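Local coordinates for conserved hypothetical exported protein (Bacteroides fragilis, PDB 4JJA), which is of experimentally unassigned function but probably acts as an exported exo-beta-N-acetylmuramidase that trims peptidoglycan fragments, at residues Lys38-Leu41 with Asp42-Glu46; His172-Leu176 with Gly177-Leu181; Ile215-Ser218 with Pro219-Asn223; Thr247-Pro250 with Phe251-Gly255. All blocks are in the same frame, centred on the assembly; numbering follows the deposited sequence.

Four local contacts illustrate how a chain secures its turns and helix starts. Contacts 1 and 2 are both capping boxes, one opening helix 40-46 and the other helix 176-185, both helices of the N-terminal family region; contact 2 is wholly buried, whereas contact 1 has a buried face and a charged, more exposed outer side. Contacts 3 and 4 are beta turns instead, type I in a proline-rich, partly exposed loop and type II in a buried run leading into strand 253-256. These two touch: Asn223 ND2 lies 3.1 Å from Gln252 OE1, probably a hydrogen bond, tying the loop after one turn to the last residue of the other. Contacts 1 and 4 lie farthest apart, centres about 35 Å apart.

Contact 1 (Lys38-Leu41 with Asp42-Glu46)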
# COMPACT_ATOMS: atom_id res chain seq x y z
N LYS A 38 15.93 13.00 9.59
CA LYS A 38 15.56 14.12 8.73
C LYS A 38 14.61 13.64 7.65
O LYS A 38 14.80 12.60 7.05
CB LYS A 38 16.85 14.70 8.08
CG LYS A 38 17.80 15.33 9.06
CD LYS A 38 19.12 15.83 8.42
CE LYS A 38 20.01 16.58 9.41
NZ LYS A 38 19.24 17.62 10.17
N HIS A 39 13.57 14.42 7.38
CA HIS A 39 12.78 14.16 6.22
C HIS A 39 13.63 14.54 4.97
O HIS A 39 14.52 15.41 5.02
CB HIS A 39 11.49 14.93 6.24
CG HIS A 39 10.51 14.41 5.25
ND1 HIS A 39 10.44 14.88 3.95
CD2 HIS A 39 9.59 13.40 5.35
CE1 HIS A 39 9.51 14.19 3.31
NE2 HIS A 39 8.95 13.32 4.14
N LEU A 40 13.40 13.87 3.85
CA LEU A 40 14.00 14.28 2.57
C LEU A 40 13.88 15.80 2.44
O LEU A 40 14.80 16.48 1.97
CB LEU A 40 13.24 13.64 1.41
CG LEU A 40 13.60 14.11 0.00
CD1 LEU A 40 15.05 13.63 -0.27
CD2 LEU A 40 12.55 13.60 -1.08
N LEU A 41 12.76 16.36 2.84
CA LEU A 41 12.53 17.81 2.79
C LEU A 41 13.68 18.56 3.50
O LEU A 41 14.19 19.54 2.99
CB LEU A 41 11.18 18.13 3.45
CG LEU A 41 10.93 19.63 3.67
CD1 LEU A 41 10.84 20.36 2.38
CD2 LEU A 41 9.68 19.81 4.52
N ASP A 42 14.06 18.09 4.67
CA ASP A 42 15.13 18.74 5.47
C ASP A 42 16.48 18.59 4.81
O ASP A 42 17.28 19.54 4.74
CB ASP A 42 15.17 18.14 6.86
CG ASP A 42 13.85 18.33 7.61
OD1 ASP A 42 13.29 19.45 7.68
OD2 ASP A 42 13.28 17.31 8.05
N ILE A 43 16.76 17.42 4.28
CA ILE A 43 18.03 17.16 3.62
C ILE A 43 18.17 18.08 2.40
O ILE A 43 19.24 18.69 2.17
CB ILE A 43 18.13 15.72 3.20
CG1 ILE A 43 18.23 14.84 4.46
CG2 ILE A 43 19.31 15.45 2.29
CD1 ILE A 43 17.86 13.40 4.23
N LEU A 44 17.11 18.21 1.63
CA LEU A 44 17.17 19.04 0.45
C LEU A 44 17.35 20.51 0.81
O LEU A 44 18.17 21.19 0.23
CB LEU A 44 15.94 18.86 -0.42
CG LEU A 44 15.78 17.47 -1.03
CD1 LEU A 44 14.50 17.42 -1.88
CD2 LEU A 44 16.98 17.09 -1.88
N LEU A 45 16.60 20.99 1.80
CA LEU A 45 16.78 22.40 2.21
C LEU A 45 18.16 22.67 2.78
O LEU A 45 18.78 23.72 2.49
CB LEU A 45 15.69 22.79 3.21
CG LEU A 45 14.25 22.90 2.67
CD1 LEU A 45 13.25 23.03 3.83
CD2 LEU A 45 14.13 24.01 1.64
N GLU A 46 18.71 21.74 3.52
CA GLU A 46 20.07 21.88 4.09
C GLU A 46 21.16 21.90 3.02
O GLU A 46 22.24 22.43 3.25
CB GLU A 46 20.37 20.80 5.17
CG GLU A 46 20.98 19.45 4.73
CD GLU A 46 21.32 18.48 5.91
OE1 GLU A 46 21.47 18.93 7.07
OE2 GLU A 46 21.46 17.26 5.67
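With CG of Asp42 set beside its own backbone N (chi1 -60°), the carboxylate swings back to His39, while the imidazole of His39 has CG anti to its N (chi1 -165°), which brings ND1 to the N-H of Leu41. The result is a capping box. His39 ND1 takes the N-H of Leu41 at 3.0 Å in a nearly straight bond (171°), and in return His39 N gives its hydrogen to Asp42 OD2, also at 3.0 Å, reaching that oxygen on its anti side. His39 O then receives Ile43 N at 3.1 Å, the first regular helical bond. Farther out, the side chains of Lys38 and Glu46 cross at about a right angle, their charges near but short of a salt bridge; Glu46 also adopts a second conformer, so this approach is doubtful. On the inner face Leu41 and Leu45 run side by side, their CD1 atoms 3.9 Å apart. Both capping side chains have second partners: Asp42 OD2 makes a salt bridge with Arg62, and His39 NE2 bonds Ser29 OG. Leu40, Leu41 and Leu44 seat helix 40-46 against strand 24-28, with strand 50-56 against Leu41, Leu44 and Leu45, and helix 13-20 against Leu40 and Leu44.

Contact 2 (His172-Leu176 with Gly177-Leu181); sequences HGMTL and GELAL
Two reciprocal hydrogen bonds tie Thr175 to Glu178. Thr175 OG1 accepts the N-H of Glu178 at 3.1 Å, nearly straight at 171°, because chi1 of 71° places the hydroxyl between the backbone N and the carbonyl carbon. Thr175 N answers by donating to Glu178 OE1 at 2.9 Å, approaching on the anti side of the carboxylate and 21° out of its plane. Beyond the pair, Thr175 OG1 bonds Asp141 OD2, and the other carboxylate oxygen, Glu178 OE2, is held by His207 NE2 and Leu367 N, so the buried acid is gripped at both oxygens.

Backbone bonds carry the helix onward, Leu179 N to Thr175 O and Ala180 N to Leu176 O, both 2.9 Å. Upstream, His172 ND1 accepts Met174 N at 3.0 Å, nearly in its ring plane, which braces the loop that leads into the cap.

Van der Waals packing involves the selenomethionine Met174 and Leu176. The chain of Met174 bends at chi3, bringing its CE into van der Waals contact with Glu178 O at 3.6 Å, while the apolar pair is Met174 SE with Leu179 CD1, 4.2 Å apart; Phe358 of helix 352-362 also touches this side chain. Leu176 packs on Tyr120 and Met123 of helix 119-132. Altogether this is a capping box with Thr175 as N-cap, a classic start for an alpha-helix, here starting helix 176-185 after strand 136-140 of the parallel sheet.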
# COMPACT_ATOMS: atom_id res chain seq x y z
N HIS A 172 0.61 -6.92 -5.90
CA HIS A 172 1.11 -6.65 -7.25
C HIS A 172 2.61 -6.92 -7.40
O HIS A 172 3.10 -7.07 -8.53
CB HIS A 172 0.73 -5.23 -7.69
CG HIS A 172 1.14 -4.18 -6.72
ND1 HIS A 172 2.46 -3.82 -6.54
CD2 HIS A 172 0.40 -3.38 -5.92
CE1 HIS A 172 2.50 -2.82 -5.66
NE2 HIS A 172 1.26 -2.58 -5.24
N GLY A 173 3.33 -6.97 -6.27
CA GLY A 173 4.71 -7.28 -6.26
C GLY A 173 5.69 -6.24 -6.74
O GLY A 173 6.84 -6.56 -6.95
N MSE A 174 5.25 -4.99 -6.92
CA MSE A 174 6.06 -3.98 -7.58
C MSE A 174 6.39 -2.84 -6.64
O MSE A 174 5.65 -2.52 -5.73
CB MSE A 174 5.31 -3.39 -8.79
CG MSE A 174 4.93 -4.48 -9.78
SE MSE A 174 3.87 -3.90 -11.31
CE MSE A 174 5.26 -3.18 -12.27
N THR A 175 7.55 -2.24 -6.86
CA THR A 175 7.83 -0.98 -6.20
C THR A 175 7.01 0.17 -6.81
O THR A 175 6.50 0.01 -7.92
CB THR A 175 9.31 -0.61 -6.24
OG1 THR A 175 9.68 -0.24 -7.57
CG2 THR A 175 10.18 -1.69 -5.65
N LEU A 176 6.92 1.30 -6.13
CA LEU A 176 6.19 2.42 -6.71
C LEU A 176 6.86 2.89 -7.98
O LEU A 176 6.16 3.31 -8.92
CB LEU A 176 6.00 3.55 -5.73
CG LEU A 176 5.12 3.34 -4.51
CD1 LEU A 176 5.17 4.59 -3.59
CD2 LEU A 176 3.71 3.03 -4.93
N GLY A 177 8.19 2.81 -8.10
CA GLY A 177 8.86 3.16 -9.32
C GLY A 177 8.49 2.26 -10.47
O GLY A 177 8.23 2.70 -11.58
N GLU A 178 8.50 0.96 -10.22
CA GLU A 178 8.09 -0.00 -11.25
C GLU A 178 6.67 0.24 -11.68
O GLU A 178 6.35 0.21 -12.87
CB GLU A 178 8.28 -1.42 -10.71
CG GLU A 178 9.75 -1.83 -10.43
CD GLU A 178 9.90 -3.20 -9.80
OE1 GLU A 178 9.07 -3.54 -8.91
OE2 GLU A 178 10.83 -3.96 -10.19
N LEU A 179 5.77 0.41 -10.70
CA LEU A 179 4.39 0.63 -10.99
C LEU A 179 4.19 1.89 -11.81
O LEU A 179 3.37 1.91 -12.72
CB LEU A 179 3.57 0.67 -9.69
CG LEU A 179 2.08 0.72 -9.83
CD1 LEU A 179 1.54 -0.45 -10.67
CD2 LEU A 179 1.43 0.69 -8.44
N ALA A 180 4.92 2.96 -11.50
CA ALA A 180 4.81 4.20 -12.27
C ALA A 180 5.15 3.94 -13.72
O ALA A 180 4.46 4.45 -14.64
CB ALA A 180 5.70 5.27 -11.71
N LEU A 181 6.23 3.20 -13.97
CA LEU A 181 6.60 2.87 -15.33
C LEU A 181 5.50 2.10 -16.05
O LEU A 181 5.24 2.33 -17.25
CB LEU A 181 7.95 2.12 -15.35
CG LEU A 181 9.17 2.88 -14.81
CD1 LEU A 181 10.43 2.01 -14.78
CD2 LEU A 181 9.43 4.19 -15.60

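Contact 3 (Ile215-Ser218 with Pro219-Asn223)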
# COMPACT_ATOMS: atom_id res chain seq x y z
N ILE A 215 10.08 2.38 9.90
CA ILE A 215 9.08 3.35 10.37
C ILE A 215 7.69 2.77 9.98
O ILE A 215 7.47 2.43 8.81
CB ILE A 215 9.28 4.76 9.69
CG1 ILE A 215 10.69 5.32 10.01
CG2 ILE A 215 8.17 5.71 10.06
CD1 ILE A 215 11.04 6.64 9.32
N PRO A 216 6.74 2.72 10.93
CA PRO A 216 5.42 2.16 10.56
C PRO A 216 4.74 2.99 9.48
O PRO A 216 4.61 4.19 9.63
CB PRO A 216 4.61 2.26 11.88
CG PRO A 216 5.31 3.40 12.61
CD PRO A 216 6.76 3.21 12.32
N PRO A 217 4.28 2.32 8.43
CA PRO A 217 3.72 3.09 7.33
C PRO A 217 2.34 3.66 7.59
O PRO A 217 1.97 4.66 7.01
CB PRO A 217 3.72 2.08 6.17
CG PRO A 217 3.63 0.72 6.88
CD PRO A 217 4.42 0.88 8.10
N SER A 218 1.60 2.98 8.46
CA SER A 218 0.29 3.39 8.97
C SER A 218 0.26 2.96 10.43
O SER A 218 0.93 2.00 10.79
CB SER A 218 -0.86 2.63 8.30
OG SER A 218 -0.91 2.83 6.94
N PRO A 219 -0.54 3.62 11.28
CA PRO A 219 -0.44 3.30 12.72
C PRO A 219 -0.74 1.82 13.05
O PRO A 219 -0.15 1.23 13.95
CB PRO A 219 -1.46 4.23 13.34
CG PRO A 219 -1.38 5.47 12.44
CD PRO A 219 -1.24 4.90 11.06
N ASN A 220 -1.72 1.25 12.34
CA ASN A 220 -2.17 -0.13 12.60
C ASN A 220 -1.43 -1.18 11.77
O ASN A 220 -1.83 -2.32 11.74
CB ASN A 220 -3.71 -0.26 12.51
CG ASN A 220 -4.36 0.42 13.68
OD1 ASN A 220 -4.26 -0.06 14.79
ND2 ASN A 220 -4.94 1.58 13.45
N LEU A 221 -0.31 -0.79 11.16
CA LEU A 221 0.66 -1.73 10.59
C LEU A 221 1.97 -1.56 11.34
O LEU A 221 2.97 -1.04 10.83
CB LEU A 221 0.84 -1.49 9.07
CG LEU A 221 -0.38 -1.82 8.22
CD1 LEU A 221 -0.14 -1.39 6.78
CD2 LEU A 221 -0.70 -3.32 8.31
N PRO A 222 1.97 -1.99 12.62
CA PRO A 222 3.06 -1.56 13.49
C PRO A 222 4.30 -2.37 13.32
O PRO A 222 5.35 -1.92 13.82
CB PRO A 222 2.49 -1.77 14.88
CG PRO A 222 1.53 -2.89 14.70
CD PRO A 222 0.86 -2.58 13.39
N ASN A 223 4.20 -3.57 12.75
CA ASN A 223 5.30 -4.50 12.66
C ASN A 223 5.26 -5.29 11.33
O ASN A 223 4.31 -5.16 10.55
CB ASN A 223 5.38 -5.42 13.89
CG ASN A 223 4.17 -6.31 14.04
OD1 ASN A 223 3.42 -6.48 13.10
ND2 ASN A 223 3.96 -6.86 15.20
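A type I beta turn from Ser218 to Leu221 reverses a proline-rich loop, with Pro219 and Asn220 at its two corners. It is closed by Leu221 N, which donates to Ser218 O at 3.1 Å and 160°; the donor stands well above the carbonyl plane, 57° out of it, and therefore not on a lone pair. The ring of Pro219 restricts phi to a value that suits the first corner. Just ahead of the turn, Pro217 crosses the side chain of Leu221 at about a right angle, CG of the proline 4.2 Å from CB of the leucine. The leucine carbonyl lies against two rings at once: Leu221 O is 3.6 Å from Pro217 CD and 3.8 Å from Pro216 CB. Ser218 holds its hydroxyl beside its own backbone N (chi1 -60°), where OG bonds Tyr117 OH and a glycerol, probably from the crystallisation liquor, which may nevertheless mark a pocket. Pro216 O accepts from His31 NE2. The loop runs from strand 197-200 to helix 224-233: Asn223 caps the start of that helix at Ala226 N, Pro217 rests on Ile227, and Leu221 packs against Ala226, Ile227 and Tyr230.

Contact 4 (Thr247-Pro250 with Phe251-Gly255)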
# COMPACT_ATOMS: atom_id res chain seq x y z
N THR A 247 -6.38 -3.02 19.55
CA THR A 247 -5.68 -3.97 20.35
C THR A 247 -4.17 -3.77 20.14
O THR A 247 -3.73 -3.03 19.28
CB THR A 247 -6.06 -5.45 20.04
OG1 THR A 247 -5.41 -5.87 18.83
CG2 THR A 247 -7.58 -5.65 20.00
N THR A 248 -3.37 -4.57 20.88
CA THR A 248 -1.95 -4.63 20.66
C THR A 248 -1.53 -5.39 19.41
O THR A 248 -0.34 -5.42 19.09
CB THR A 248 -1.21 -5.18 21.85
OG1 THR A 248 -1.58 -6.55 22.04
CG2 THR A 248 -1.45 -4.35 23.14
N LEU A 249 -2.45 -6.04 18.72
CA LEU A 249 -2.15 -6.95 17.63
C LEU A 249 -2.96 -6.67 16.36
O LEU A 249 -3.53 -7.58 15.76
CB LEU A 249 -2.34 -8.41 18.11
CG LEU A 249 -1.44 -8.91 19.20
CD1 LEU A 249 -1.88 -10.31 19.66
CD2 LEU A 249 0.02 -8.89 18.79
N PRO A 250 -2.99 -5.41 15.91
CA PRO A 250 -3.76 -5.13 14.69
C PRO A 250 -3.21 -5.88 13.50
O PRO A 250 -2.01 -6.00 13.31
CB PRO A 250 -3.63 -3.63 14.52
CG PRO A 250 -2.34 -3.30 15.17
CD PRO A 250 -2.24 -4.24 16.38
N PHE A 251 -4.13 -6.40 12.70
CA PHE A 251 -3.83 -7.20 11.51
C PHE A 251 -3.16 -8.52 11.82
O PHE A 251 -2.73 -9.22 10.90
CB PHE A 251 -3.09 -6.44 10.41
CG PHE A 251 -3.94 -5.39 9.75
CD1 PHE A 251 -4.83 -5.73 8.75
CD2 PHE A 251 -3.91 -4.10 10.16
CE1 PHE A 251 -5.63 -4.78 8.19
CE2 PHE A 251 -4.70 -3.16 9.58
CZ PHE A 251 -5.58 -3.49 8.62
N GLN A 252 -3.18 -8.94 13.09
CA GLN A 252 -2.51 -10.17 13.51
C GLN A 252 -3.43 -11.12 14.25
O GLN A 252 -3.00 -12.12 14.79
CB GLN A 252 -1.29 -9.85 14.36
CG GLN A 252 -0.21 -9.04 13.64
CD GLN A 252 0.64 -8.26 14.60
OE1 GLN A 252 1.60 -8.82 15.13
NE2 GLN A 252 0.26 -7.03 14.90
N VAL A 253 -4.72 -10.76 14.31
CA VAL A 253 -5.79 -11.52 14.95
C VAL A 253 -7.06 -11.37 14.13
O VAL A 253 -7.16 -10.43 13.31
CB VAL A 253 -6.03 -11.06 16.42
CG1 VAL A 253 -4.77 -11.08 17.28
CG2 VAL A 253 -6.67 -9.66 16.41
N TYR A 254 -8.03 -12.24 14.37
CA TYR A 254 -9.38 -11.96 13.87
C TYR A 254 -10.39 -12.52 14.85
O TYR A 254 -10.15 -13.52 15.51
CB TYR A 254 -9.62 -12.47 12.45
CG TYR A 254 -9.60 -13.95 12.26
CD1 TYR A 254 -8.39 -14.62 12.03
CD2 TYR A 254 -10.76 -14.70 12.28
CE1 TYR A 254 -8.38 -15.99 11.77
CE2 TYR A 254 -10.74 -16.06 12.06
CZ TYR A 254 -9.57 -16.71 11.80
OH TYR A 254 -9.53 -18.07 11.57
N GLY A 255 -11.53 -11.85 14.98
CA GLY A 255 -12.54 -12.35 15.89
C GLY A 255 -13.78 -11.48 15.87
O GLY A 255 -13.82 -10.44 15.26
O HOH W 1 1.49 -5.43 17.09
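Gln252 folds back over Leu249 and Pro250, its CB 3.5 Å from Leu249 O. CG, placed beside the glutamine's own N by a chi1 of -62°, comes equally near the next carbonyl oxygen, Pro250 O. From there the chain runs on extended, alongside the ring of Pro250 and pointing the same way, so CD stays close to that oxygen. At the tip the amide divides its work. NE2 donates to Pro250 O at 3.0 Å in a nearly straight bond (171°), with the acceptor in the amide plane although NE2 itself stands above the carbonyl plane. The same nitrogen donates to a water, 3.0 Å from NE2, which passes a hydrogen to Thr248 O. The other branch of the amide, Gln252 OE1, lies 4.0 Å from Leu249 CD2 and has Asn223 as its polar partner.

The backbone here is a type II beta turn from Leu249 to Gln252, closed by Gln252 N to Leu249 O at 3.0 Å. Phe251 occupies its second corner with a positive phi of 65°, and its ring meets Tyr230 edge-to-face. An ST turn precedes the beta turn: Thr247 OG1 accepts Leu249 N and also bonds Gly244 O. On the apolar side Leu249 and Val253 cross at about a right angle, CB of the leucine 3.7 Å from CG1 of the valine. Val253 begins strand 253-256, which pairs with strand 284-288, and both Leu249 and Val253 touch Asn288 there.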